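Local structure of ABC transporter substrate binding protein (Ribose) (Agrobacterium vitis, 4WUT) at residues G44-I49 against H55-Q60; L139-M144 against D175-N180; M157-G162 against I167-G172; Q251-V254 against T258-A261; Y268-K273 against I291-V296. The protein binds beta-D-fucopyranose and probably serves as the periplasmic sugar-binding component of an ABC transporter. All blocks are in the same frame, centred on the assembly; numbering follows the deposited sequence.

In the fold
The five contacts are spread over the two alpha/beta lobes that face each other across the sugar. Contact 1 lies at the surface, and contact 2, partly buried, is also peripheral; the other three are buried. Contacts 2 and 3 share helix 164-180: its early turns offer an arginine to the fucose in contact 3, whereas its far end binds calcium through a backbone carbonyl. Contact 5 touches contact 1, helix 267-282 packing against helix 36-49, and meets contact 2 through Val295 and Leu139. Chemistry follows place: hydrocarbon packing in contacts 1 and 2, polar sugar recognition in contact 3, backbone bonding at a helix end in contact 4, and a threonine packed against a helix in contact 5.

Contact 1 (G44-I49 against H55-Q60); sequences GADAAI and HTITFQ
Ile57 rises from its strand between Ala45, Asp46 and Ile49, and its two branches divide the work. Its CG1 arm takes the position between backbone N and carbonyl carbon (chi1 63°) and then runs straight on, which carries CD1 up to the helix, 3.7 Å from Ala45 CB. The methyl of Ala45 is small enough to let the helix come down over the tip. Asp46 crosses the same arm at about a right angle, its OD1 lying 3.2 Å from Ile57 CD1; this is a tight contact of carboxylate against methyl. The other branch of Ile57, CG2, turns to Ile49. These two isoleucines slide past each other in opposite directions, with Ile49 CD1 3.6 Å from Ile57 CG2.

The pairing belongs to a beta-alpha-beta unit, in which strand 25-29 leads through helix 36-49 to strand 56-60 at the edge of the sheet. Helix and strand axes run nearly antiparallel, at 167° and 8.7 Å, as the return from helix to strand requires. A beta-branched residue such as Ile57 suits an extended chain while giving the helix a broad apolar surface.

Ile49 also reaches the loop before the strand: its CG1 sits 3.6 Å from His55 O, and its CD1 is 4.2 Å from His55 CB. Ala45 also touches Val275 of helix 267-282, while Thr58 on the strand hydrogen-bonds through OG1 to Glu25.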
# COMPACT_ATOMS: atom_id res chain seq x y z
N GLY A 44 14.05 -4.89 2.08
CA GLY A 44 14.69 -3.61 2.37
C GLY A 44 15.14 -3.52 3.81
O GLY A 44 16.24 -3.06 4.10
N ALA A 45 14.29 -3.95 4.73
CA ALA A 45 14.66 -3.93 6.15
C ALA A 45 15.88 -4.82 6.42
O ALA A 45 16.77 -4.47 7.20
CB ALA A 45 13.49 -4.36 7.00
N ASP A 46 15.91 -5.98 5.77
CA ASP A 46 17.00 -6.93 5.95
C ASP A 46 18.32 -6.32 5.47
O ASP A 46 19.38 -6.54 6.06
CB ASP A 46 16.72 -8.22 5.18
CG ASP A 46 15.80 -9.16 5.93
OD1 ASP A 46 15.65 -9.01 7.16
OD2 ASP A 46 15.25 -10.09 5.30
N ALA A 47 18.24 -5.57 4.38
CA ALA A 47 19.42 -4.95 3.79
C ALA A 47 20.02 -3.93 4.76
O ALA A 47 21.22 -3.95 5.03
CB ALA A 47 19.07 -4.28 2.48
N ALA A 48 19.16 -3.07 5.31
CA ALA A 48 19.61 -2.04 6.24
C ALA A 48 20.22 -2.63 7.50
O ALA A 48 21.26 -2.17 7.97
CB ALA A 48 18.44 -1.15 6.61
N ILE A 49 19.56 -3.63 8.07
CA ILE A 49 20.00 -4.19 9.33
C ILE A 49 21.35 -4.91 9.16
O ILE A 49 22.20 -4.88 10.06
CB ILE A 49 18.93 -5.12 9.93
CG1 ILE A 49 19.09 -5.24 11.45
CG2 ILE A 49 18.99 -6.48 9.29
CD1 ILE A 49 18.69 -4.00 12.21
N HIS A 55 22.02 -4.34 16.40
CA HIS A 55 20.60 -4.66 16.45
C HIS A 55 20.24 -5.71 15.43
O HIS A 55 20.93 -5.89 14.42
CB HIS A 55 19.77 -3.40 16.22
CG HIS A 55 19.87 -2.40 17.33
ND1 HIS A 55 20.71 -1.31 17.28
CD2 HIS A 55 19.24 -2.34 18.52
CE1 HIS A 55 20.59 -0.61 18.40
NE2 HIS A 55 19.70 -1.22 19.17
N THR A 56 19.15 -6.41 15.72
CA THR A 56 18.58 -7.36 14.78
C THR A 56 17.12 -6.98 14.55
O THR A 56 16.57 -6.19 15.31
CB THR A 56 18.66 -8.79 15.35
OG1 THR A 56 17.99 -8.84 16.61
CG2 THR A 56 20.11 -9.20 15.54
N ILE A 57 16.50 -7.51 13.50
CA ILE A 57 15.07 -7.30 13.31
C ILE A 57 14.31 -8.62 13.40
O ILE A 57 14.83 -9.70 13.11
CB ILE A 57 14.69 -6.62 11.94
CG1 ILE A 57 15.09 -7.49 10.75
CG2 ILE A 57 15.32 -5.24 11.81
CD1 ILE A 57 14.73 -6.88 9.42
N THR A 58 13.08 -8.49 13.87
CA THR A 58 12.09 -9.53 13.71
C THR A 58 11.07 -8.97 12.72
O THR A 58 10.90 -7.75 12.63
CB THR A 58 11.42 -9.85 15.04
OG1 THR A 58 10.91 -8.64 15.61
CG2 THR A 58 12.44 -10.47 16.01
N PHE A 59 10.42 -9.83 11.96
CA PHE A 59 9.44 -9.41 10.97
C PHE A 59 8.20 -10.24 11.20
O PHE A 59 8.26 -11.47 11.14
CB PHE A 59 9.98 -9.65 9.56
CG PHE A 59 9.16 -9.00 8.48
CD1 PHE A 59 9.34 -7.66 8.17
CD2 PHE A 59 8.25 -9.74 7.74
CE1 PHE A 59 8.59 -7.06 7.16
CE2 PHE A 59 7.49 -9.13 6.73
CZ PHE A 59 7.67 -7.80 6.45
N GLN A 60 7.08 -9.59 11.48
CA GLN A 60 5.86 -10.28 11.88
C GLN A 60 4.65 -9.54 11.34
O GLN A 60 4.70 -8.33 11.11
CB GLN A 60 5.78 -10.34 13.42
CG GLN A 60 7.15 -10.41 14.15
CD GLN A 60 7.39 -9.24 15.12
OE1 GLN A 60 6.87 -9.23 16.24
NE2 GLN A 60 8.22 -8.26 14.70

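Contact 2 (L139-M144 against D175-N180); sequences LAAKAM and DYIKAN. With CA (calcium ion), chain G.
Apolar packing between Ala141 and the pair Tyr176 and Ile177 joins the two helices. Ala141 CB sits 3.6 Å from Tyr176 CD1 and 3.9 Å from Ile177 CD1, so one methyl is received by two larger neighbours. The small methyl leaves room for Tyr176 and Ile177 between axes that approach to 9.0 Å and cross at -44°. With CG anti to its backbone N (chi1 -171°), Tyr176 lays its ring obliquely over the start of Lys142, and the extended aliphatic chain of that lysine passes the phenol, CG lying 3.9 Å from Tyr176 OH.

Polar contacts lie at the outer end. A water 2.7 Å from Tyr176 OH also accepts a weak bond from Lys142 NZ, linking the two side chains indirectly. Behind the tyrosine, Asn180 ND2 stands 3.1 Å above the ring plane over its centre, and it donates to Tyr176 O at 3.0 Å. The amide thus folds back over its own helix, with its nitrogen against the ring.

Metal binding uses backbone rather than side chain: Lys178 O lies 2.3 Å from the calcium ion, which three waters and Ser181 O also bind.

Phe173, earlier on helix 164-180, extends the same interface to Ala140 and Ala141, while Ala140 and the selenomethionine Met144 also reach Ile242 of strand 240-244 and Phe216 of strand 214-217.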
# COMPACT_ATOMS: atom_id res chain seq x y z
N LEU A 139 -2.70 10.49 -9.71
CA LEU A 139 -2.01 10.05 -10.94
C LEU A 139 -2.81 8.92 -11.60
O LEU A 139 -2.93 8.84 -12.82
CB LEU A 139 -0.62 9.50 -10.61
CG LEU A 139 0.68 10.20 -10.97
CD1 LEU A 139 0.55 11.62 -11.48
CD2 LEU A 139 1.50 10.13 -9.73
N ALA A 140 -3.31 8.00 -10.79
CA ALA A 140 -4.09 6.89 -11.33
C ALA A 140 -5.36 7.41 -12.02
O ALA A 140 -5.76 6.92 -13.07
CB ALA A 140 -4.45 5.90 -10.23
N ALA A 141 -6.01 8.40 -11.42
CA ALA A 141 -7.25 8.98 -11.97
C ALA A 141 -6.99 9.72 -13.28
O ALA A 141 -7.77 9.62 -14.22
CB ALA A 141 -7.90 9.93 -10.95
N LYS A 142 -5.88 10.45 -13.34
CA LYS A 142 -5.50 11.12 -14.56
C LYS A 142 -5.22 10.12 -15.67
O LYS A 142 -5.64 10.32 -16.81
CB LYS A 142 -4.27 11.99 -14.33
CG LYS A 142 -3.99 12.87 -15.52
CD LYS A 142 -2.79 13.75 -15.33
CE LYS A 142 -2.66 14.66 -16.52
NZ LYS A 142 -1.57 15.66 -16.36
N ALA A 143 -4.51 9.04 -15.35
CA ALA A 143 -4.25 7.96 -16.31
C ALA A 143 -5.55 7.36 -16.82
O ALA A 143 -5.69 7.04 -18.00
CB ALA A 143 -3.39 6.87 -15.68
N MSE A 144 -6.50 7.18 -15.91
CA MSE A 144 -7.80 6.65 -16.27
C MSE A 144 -8.51 7.56 -17.26
O MSE A 144 -8.93 7.11 -18.32
CB MSE A 144 -8.66 6.48 -15.01
CG MSE A 144 -10.01 5.89 -15.28
SE MSE A 144 -9.93 3.99 -15.78
CE MSE A 144 -9.65 3.26 -14.00
N ASP A 175 -11.81 11.94 -5.76
CA ASP A 175 -12.00 13.38 -5.83
C ASP A 175 -11.55 13.92 -7.18
O ASP A 175 -12.17 14.85 -7.73
CB ASP A 175 -11.22 14.08 -4.71
CG ASP A 175 -11.79 13.81 -3.32
OD1 ASP A 175 -12.89 13.22 -3.22
OD2 ASP A 175 -11.14 14.19 -2.34
N TYR A 176 -10.47 13.35 -7.71
CA TYR A 176 -9.95 13.80 -9.01
C TYR A 176 -10.92 13.45 -10.12
O TYR A 176 -11.19 14.25 -11.00
CB TYR A 176 -8.56 13.22 -9.31
CG TYR A 176 -7.90 13.84 -10.54
CD1 TYR A 176 -8.20 13.38 -11.81
CD2 TYR A 176 -6.99 14.88 -10.41
CE1 TYR A 176 -7.64 13.97 -12.93
CE2 TYR A 176 -6.43 15.47 -11.51
CZ TYR A 176 -6.74 15.00 -12.76
OH TYR A 176 -6.15 15.59 -13.85
N ILE A 177 -11.44 12.22 -10.10
CA ILE A 177 -12.46 11.82 -11.07
C ILE A 177 -13.66 12.77 -11.05
O ILE A 177 -14.12 13.21 -12.09
CB ILE A 177 -12.93 10.37 -10.82
CG1 ILE A 177 -11.79 9.36 -11.11
CG2 ILE A 177 -14.18 10.07 -11.64
CD1 ILE A 177 -11.37 9.24 -12.55
N LYS A 178 -14.16 13.08 -9.85
CA LYS A 178 -15.26 14.02 -9.71
C LYS A 178 -14.91 15.42 -10.25
O LYS A 178 -15.71 16.01 -10.94
CB LYS A 178 -15.74 14.11 -8.26
CG LYS A 178 -16.85 15.11 -8.10
CD LYS A 178 -17.67 14.90 -6.82
CE LYS A 178 -18.94 15.75 -6.84
NZ LYS A 178 -19.87 15.43 -5.72
N ALA A 179 -13.73 15.94 -9.95
CA ALA A 179 -13.42 17.32 -10.33
C ALA A 179 -13.09 17.45 -11.81
O ALA A 179 -13.23 18.54 -12.37
CB ALA A 179 -12.27 17.84 -9.50
N ASN A 180 -12.67 16.36 -12.45
CA ASN A 180 -12.10 16.44 -13.79
C ASN A 180 -12.83 15.66 -14.85
O ASN A 180 -12.34 15.50 -15.95
CB ASN A 180 -10.62 16.07 -13.76
CG ASN A 180 -9.83 17.04 -12.94
OD1 ASN A 180 -9.56 18.16 -13.39
ND2 ASN A 180 -9.50 16.67 -11.71
CA CA G . -17.56 16.57 -12.25
O HOH W 1 -3.54 16.41 -13.63
O HOH W 2 -17.41 18.54 -10.84
O HOH W 3 -19.53 17.11 -11.13
O HOH W 4 -18.58 14.52 -11.62

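Contact 3 (M157-G162 against I167-G172); sequences MSYVAG and IGRVGG. With FCB (beta-D-fucopyranose), chain E.
In the fucose pocket, where strand 153-158 gives way to helix 164-180 of a beta-alpha-beta unit, Tyr159 meets Arg169. The phenol oxygen stands 3.4 Å above one face of the guanidinium, offset toward its rim, with ring and guanidinium planes 42° apart. The pair is not hydrogen-bonded: Tyr159 OH bonds Ser165 OG, itself a partner of the sugar. Fucose O4 meets the tyrosine ring obliquely, 3.6 Å from Tyr159 CE2. Arg169 suits its place because two terminal nitrogens can serve neighbouring hydroxyls. NH1 donates to fucose O1 at 2.9 Å (162°), and NH2 to O2, also at 2.9 Å. A bend at chi3 (-60°) turns the head toward the sugar, and Ala218 O and Asn133 OD1 take further N-H groups, fixing its rotation.

Away from the sugar, Ser158 OG lies 3.6 Å from Val170 CG2 and is hydrogen-bonded to Glu166, whose carboxylate also receives Gly162 N. Gly162 has positive phi, a conformation that a residue without a side chain adopts easily; its O packs 3.6 Å from Ile167 CD1. Asp114, Asp245, Lys31, Glu65 and Asn219 complete the polar shell, the dense hydrogen bonding round a pyranose known from periplasmic sugar-binding proteins.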
# COMPACT_ATOMS: atom_id res chain seq x y z
N MSE A 157 -12.34 -0.64 -7.07
CA MSE A 157 -12.08 -1.84 -6.27
C MSE A 157 -11.03 -1.47 -5.23
O MSE A 157 -9.84 -1.30 -5.53
CB MSE A 157 -11.56 -2.98 -7.16
CG MSE A 157 -12.30 -3.12 -8.49
SE MSE A 157 -14.26 -3.21 -8.37
CE MSE A 157 -14.48 -4.92 -7.55
N SER A 158 -11.49 -1.36 -3.98
CA SER A 158 -10.61 -1.01 -2.89
C SER A 158 -10.37 -2.22 -1.98
O SER A 158 -10.73 -3.33 -2.33
CB SER A 158 -11.18 0.17 -2.12
OG SER A 158 -10.24 0.63 -1.16
N TYR A 159 -9.69 -1.99 -0.87
CA TYR A 159 -9.18 -3.09 -0.06
C TYR A 159 -9.79 -3.07 1.33
O TYR A 159 -10.82 -3.69 1.55
CB TYR A 159 -7.62 -3.14 -0.06
CG TYR A 159 -6.82 -1.89 0.06
CD1 TYR A 159 -6.74 -0.99 -1.00
CD2 TYR A 159 -6.04 -1.64 1.17
CE1 TYR A 159 -5.96 0.13 -0.94
CE2 TYR A 159 -5.25 -0.52 1.25
CZ TYR A 159 -5.21 0.37 0.19
OH TYR A 159 -4.43 1.49 0.25
N VAL A 160 -9.15 -2.37 2.26
CA VAL A 160 -9.68 -2.26 3.63
C VAL A 160 -10.14 -0.83 3.84
O VAL A 160 -9.32 0.11 3.81
CB VAL A 160 -8.62 -2.67 4.68
CG1 VAL A 160 -9.15 -2.46 6.11
CG2 VAL A 160 -8.20 -4.15 4.51
N ALA A 161 -11.44 -0.64 4.04
CA ALA A 161 -12.00 0.70 4.13
C ALA A 161 -11.40 1.43 5.32
O ALA A 161 -11.46 0.95 6.46
CB ALA A 161 -13.50 0.63 4.25
N GLY A 162 -10.85 2.61 5.06
CA GLY A 162 -10.31 3.44 6.12
C GLY A 162 -8.92 3.07 6.59
O GLY A 162 -8.39 3.69 7.51
N ILE A 167 -7.32 5.62 2.58
CA ILE A 167 -8.06 6.89 2.68
C ILE A 167 -7.60 7.90 1.63
O ILE A 167 -8.40 8.44 0.87
CB ILE A 167 -7.83 7.54 4.05
CG1 ILE A 167 -8.34 6.65 5.17
CG2 ILE A 167 -8.51 8.92 4.09
CD1 ILE A 167 -7.94 7.14 6.57
N GLY A 168 -6.29 8.17 1.61
CA GLY A 168 -5.74 9.14 0.70
C GLY A 168 -5.75 8.64 -0.73
O GLY A 168 -6.03 9.38 -1.64
N ARG A 169 -5.43 7.36 -0.92
CA ARG A 169 -5.27 6.82 -2.26
C ARG A 169 -6.62 6.81 -2.99
O ARG A 169 -6.78 7.32 -4.11
CB ARG A 169 -4.73 5.40 -2.15
CG ARG A 169 -4.32 4.83 -3.47
CD ARG A 169 -3.70 3.47 -3.29
NE ARG A 169 -2.52 3.53 -2.45
CZ ARG A 169 -1.84 2.48 -2.00
NH1 ARG A 169 -2.20 1.23 -2.32
NH2 ARG A 169 -0.79 2.67 -1.24
N VAL A 170 -7.61 6.23 -2.34
CA VAL A 170 -8.91 6.11 -2.96
C VAL A 170 -9.63 7.46 -2.93
O VAL A 170 -10.33 7.82 -3.86
CB VAL A 170 -9.72 4.96 -2.32
CG1 VAL A 170 -11.16 4.95 -2.83
CG2 VAL A 170 -9.02 3.64 -2.61
N GLY A 171 -9.48 8.23 -1.87
CA GLY A 171 -10.03 9.57 -1.88
C GLY A 171 -9.40 10.48 -2.94
O GLY A 171 -10.11 11.27 -3.58
N GLY A 172 -8.08 10.42 -3.09
CA GLY A 172 -7.41 11.20 -4.11
C GLY A 172 -7.94 10.84 -5.49
O GLY A 172 -8.23 11.72 -6.31
C1 FCB E . -0.05 -1.67 -0.77
C2 FCB E . -0.57 -0.80 0.37
C3 FCB E . -0.40 -1.43 1.64
C4 FCB E . -1.01 -2.86 1.63
C5 FCB E . -0.39 -3.57 0.39
C6 FCB E . -0.90 -5.03 0.23
O1 FCB E . -0.53 -1.12 -1.90
O2 FCB E . 0.22 0.42 0.34
O3 FCB E . -1.07 -0.59 2.61
O4 FCB E . -2.46 -2.81 1.57
O5 FCB E . -0.73 -2.91 -0.75

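Contact 4 (Q251-V254 against T258-A261); sequences QEFV and TLEA
Phe253 reaches Thr258 and Leu259 as the chain leaves its helix and doubles back. Its CB lies 3.9 Å from Leu259 CD1, a plain apolar contact. With CG beside the backbone N and anti to the carbonyl carbon (chi1 -79°), the ring is carried alongside Thr258, which it meets obliquely: CG lies 4.1 Å from Thr258 CB, and CD1 comes closer, 3.7 Å from Thr258 CB and OG1 and 3.9 Å from CG2. The ring atoms beyond CD1 stay farther from the returning chain than CD1 does. The side chain as a whole also touches Arg228 and Lys231 of helix 220-232. A flat, large residue suits the place, since it spans the gap between the turn and that helix.

Backbone bonding does the rest. Leu259 N donates to Phe253 O at 3.0 Å and almost straight (172°), so this oxygen near the helix end is used by the returning chain. One residue on, Val254 CA points a C-H at Leu259 O, 3.4 Å away. A water donates to both Val254 O and Leu259 O, at 2.7 Å each, bridging a carbonyl of the helix's last turn to one of the returning chain. Thr258 OG1 hydrogen-bonds to Asp256 OD1 while it rests against Phe253 CD1.

The arrangement is the helix-to-strand return of a beta-alpha-beta unit, helix 248-255 connecting the adjacent parallel strands 240-244 and 261-265 in one lobe of the binding protein.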
# COMPACT_ATOMS: atom_id res chain seq x y z
N GLN A 251 3.23 -6.98 -13.28
CA GLN A 251 4.12 -6.71 -14.40
C GLN A 251 3.60 -7.44 -15.64
O GLN A 251 3.58 -6.87 -16.74
CB GLN A 251 5.54 -7.17 -14.09
CG GLN A 251 6.26 -6.29 -13.12
CD GLN A 251 7.60 -6.87 -12.70
OE1 GLN A 251 8.46 -7.18 -13.54
NE2 GLN A 251 7.78 -7.04 -11.38
N GLU A 252 3.19 -8.68 -15.46
CA GLU A 252 2.70 -9.47 -16.60
C GLU A 252 1.40 -8.92 -17.19
O GLU A 252 1.24 -8.93 -18.43
CB GLU A 252 2.54 -10.95 -16.22
CG GLU A 252 3.87 -11.65 -16.05
CD GLU A 252 4.80 -11.42 -17.24
OE1 GLU A 252 4.60 -12.07 -18.29
OE2 GLU A 252 5.73 -10.57 -17.12
N PHE A 253 0.52 -8.41 -16.32
CA PHE A 253 -0.74 -7.81 -16.75
C PHE A 253 -0.53 -6.50 -17.53
O PHE A 253 -1.32 -6.21 -18.43
CB PHE A 253 -1.65 -7.54 -15.56
CG PHE A 253 -2.38 -8.75 -15.06
CD1 PHE A 253 -2.83 -9.73 -15.92
CD2 PHE A 253 -2.63 -8.89 -13.71
CE1 PHE A 253 -3.52 -10.83 -15.44
CE2 PHE A 253 -3.32 -10.00 -13.23
CZ PHE A 253 -3.76 -10.96 -14.10
N VAL A 254 0.48 -5.71 -17.17
CA VAL A 254 0.83 -4.54 -17.97
C VAL A 254 1.36 -5.00 -19.34
O VAL A 254 0.92 -4.55 -20.39
CB VAL A 254 1.88 -3.66 -17.28
CG1 VAL A 254 2.40 -2.60 -18.23
CG2 VAL A 254 1.27 -3.02 -16.05
N THR A 258 -3.66 -6.39 -20.17
CA THR A 258 -4.81 -6.47 -19.27
C THR A 258 -4.96 -5.20 -18.45
O THR A 258 -6.07 -4.68 -18.27
CB THR A 258 -4.67 -7.69 -18.34
OG1 THR A 258 -4.54 -8.86 -19.14
CG2 THR A 258 -5.90 -7.83 -17.44
N LEU A 259 -3.85 -4.71 -17.92
CA LEU A 259 -3.81 -3.43 -17.22
C LEU A 259 -3.06 -2.40 -18.06
O LEU A 259 -1.97 -2.68 -18.57
CB LEU A 259 -3.11 -3.58 -15.86
CG LEU A 259 -3.97 -3.96 -14.65
CD1 LEU A 259 -4.74 -5.26 -14.84
CD2 LEU A 259 -3.06 -4.04 -13.44
N GLU A 260 -3.64 -1.22 -18.18
CA GLU A 260 -3.01 -0.10 -18.87
C GLU A 260 -1.85 0.49 -18.08
O GLU A 260 -0.86 0.93 -18.64
CB GLU A 260 -4.07 0.98 -19.11
CG GLU A 260 -3.54 2.20 -19.78
CD GLU A 260 -3.17 1.96 -21.24
OE1 GLU A 260 -3.72 1.03 -21.88
OE2 GLU A 260 -2.33 2.71 -21.76
N ALA A 261 -1.98 0.51 -16.76
CA ALA A 261 -0.93 1.06 -15.90
C ALA A 261 -1.04 0.46 -14.52
O ALA A 261 -2.11 -0.02 -14.12
CB ALA A 261 -1.01 2.57 -15.82
O HOH W 5 -0.68 -2.45 -20.90

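Contact 5 (Y268-K273 against I291-V296); sequences YQMGEK and IDTGVV
Gln269, Met270 and Lys273 pack on Thr293 and Ile291, a buried packing of helix 267-282 on strand 290-298 at its break, near the middle of the two-lobed periplasmic binding protein fold. Strand 290-298 links the lobes: Ile291 and Thr293 pair with strand 127-130 of one, whereas Val296 pairs with Val264 in the other. The break at Thr293 and Gly294 falls between them, consistent with a hinge segment.

Thr293 is the residue that Gln269 and Met270 both pack on. Its OG1 lies between backbone N and carbonyl carbon (chi1 43°), which turns both branches to the helix. The selenomethionine Met270 crosses it at about a right angle: its CG is 3.9 Å from Thr293 CG2, and its end methyl CE is 3.7 Å from Thr293 OG1. A long, flexible residue suits this place, because the side chain also touches Asp114, a hydrogen-bonding partner of the bound fucose. Beside it the chain of Gln269 runs out extended, bringing CD to 3.9 Å from Thr293 CG2.

One turn on, Lys273 lies along the edge of the contact with its aliphatic part inward, CE being 3.9 Å from Ile291 CD1. Both side chains also touch Leu129, so the lysine's methylenes serve as hydrocarbon cover.

Gly294 accommodates positive phi at the break, where an Asx turn holds the chain: Gly294 N donates to Asp292 OD1 at 2.9 Å, from above the carboxylate plane.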
# COMPACT_ATOMS: atom_id res chain seq x y z
N TYR A 268 10.59 -1.37 -1.11
CA TYR A 268 11.92 -1.69 -0.59
C TYR A 268 12.45 -0.53 0.24
O TYR A 268 12.98 -0.74 1.31
CB TYR A 268 12.86 -1.99 -1.76
CG TYR A 268 14.27 -2.41 -1.41
CD1 TYR A 268 15.25 -1.47 -1.16
CD2 TYR A 268 14.62 -3.75 -1.39
CE1 TYR A 268 16.56 -1.86 -0.88
CE2 TYR A 268 15.92 -4.14 -1.11
CZ TYR A 268 16.87 -3.20 -0.85
OH TYR A 268 18.17 -3.60 -0.58
N GLN A 269 12.29 0.70 -0.27
CA GLN A 269 12.77 1.88 0.44
C GLN A 269 12.09 2.05 1.81
O GLN A 269 12.74 2.43 2.77
CB GLN A 269 12.56 3.15 -0.41
CG GLN A 269 13.28 4.35 0.20
CD GLN A 269 13.01 5.70 -0.49
OE1 GLN A 269 12.39 5.79 -1.56
NE2 GLN A 269 13.48 6.76 0.16
N MSE A 270 10.80 1.75 1.90
CA MSE A 270 10.12 1.87 3.18
C MSE A 270 10.79 0.99 4.22
O MSE A 270 10.99 1.39 5.38
CB MSE A 270 8.65 1.48 3.05
CG MSE A 270 7.81 2.45 2.23
SE MSE A 270 5.97 1.81 2.11
CE MSE A 270 5.49 2.59 0.40
N GLY A 271 11.15 -0.23 3.83
CA GLY A 271 11.83 -1.13 4.72
C GLY A 271 13.26 -0.68 5.03
O GLY A 271 13.66 -0.63 6.18
N GLU A 272 14.03 -0.34 3.99
CA GLU A 272 15.43 0.00 4.20
C GLU A 272 15.56 1.31 4.99
O GLU A 272 16.26 1.35 6.01
CB GLU A 272 16.16 0.13 2.85
CG GLU A 272 17.68 0.11 2.96
CD GLU A 272 18.35 0.41 1.64
OE1 GLU A 272 17.75 1.10 0.80
OE2 GLU A 272 19.49 -0.06 1.45
N LYS A 273 14.89 2.36 4.52
CA LYS A 273 14.98 3.65 5.20
C LYS A 273 14.19 3.66 6.50
O LYS A 273 14.50 4.43 7.41
CB LYS A 273 14.51 4.80 4.30
CG LYS A 273 14.84 6.16 4.91
CD LYS A 273 15.06 7.22 3.89
CE LYS A 273 15.36 8.53 4.60
NZ LYS A 273 16.04 9.52 3.73
N ILE A 291 8.70 11.49 5.20
CA ILE A 291 9.51 11.01 4.11
C ILE A 291 8.59 10.43 3.03
O ILE A 291 7.78 9.51 3.28
CB ILE A 291 10.55 9.97 4.63
CG1 ILE A 291 11.45 10.61 5.71
CG2 ILE A 291 11.35 9.39 3.48
CD1 ILE A 291 12.21 9.62 6.57
N ASP A 292 8.69 10.99 1.83
CA ASP A 292 7.92 10.55 0.67
C ASP A 292 8.79 9.54 -0.05
O ASP A 292 9.87 9.89 -0.56
CB ASP A 292 7.68 11.78 -0.23
CG ASP A 292 6.96 11.45 -1.53
OD1 ASP A 292 6.76 10.26 -1.84
OD2 ASP A 292 6.63 12.41 -2.28
N THR A 293 8.33 8.31 -0.12
CA THR A 293 9.11 7.20 -0.68
C THR A 293 8.89 7.03 -2.18
O THR A 293 9.47 6.13 -2.80
CB THR A 293 8.84 5.88 0.08
OG1 THR A 293 7.44 5.74 0.34
CG2 THR A 293 9.58 5.87 1.43
N GLY A 294 8.07 7.90 -2.76
CA GLY A 294 8.01 8.08 -4.20
C GLY A 294 7.05 7.15 -4.92
O GLY A 294 6.59 6.18 -4.36
N VAL A 295 6.78 7.44 -6.19
CA VAL A 295 5.95 6.58 -7.00
C VAL A 295 6.39 6.65 -8.45
O VAL A 295 6.96 7.65 -8.90
CB VAL A 295 4.45 6.97 -6.96
CG1 VAL A 295 3.83 6.54 -5.66
CG2 VAL A 295 4.27 8.46 -7.21
N VAL A 296 6.12 5.56 -9.16
CA VAL A 296 6.30 5.51 -10.60
C VAL A 296 5.05 4.89 -11.21
O VAL A 296 4.60 3.82 -10.79
CB VAL A 296 7.52 4.66 -10.97
CG1 VAL A 296 7.72 4.63 -12.50
CG2 VAL A 296 8.76 5.18 -10.28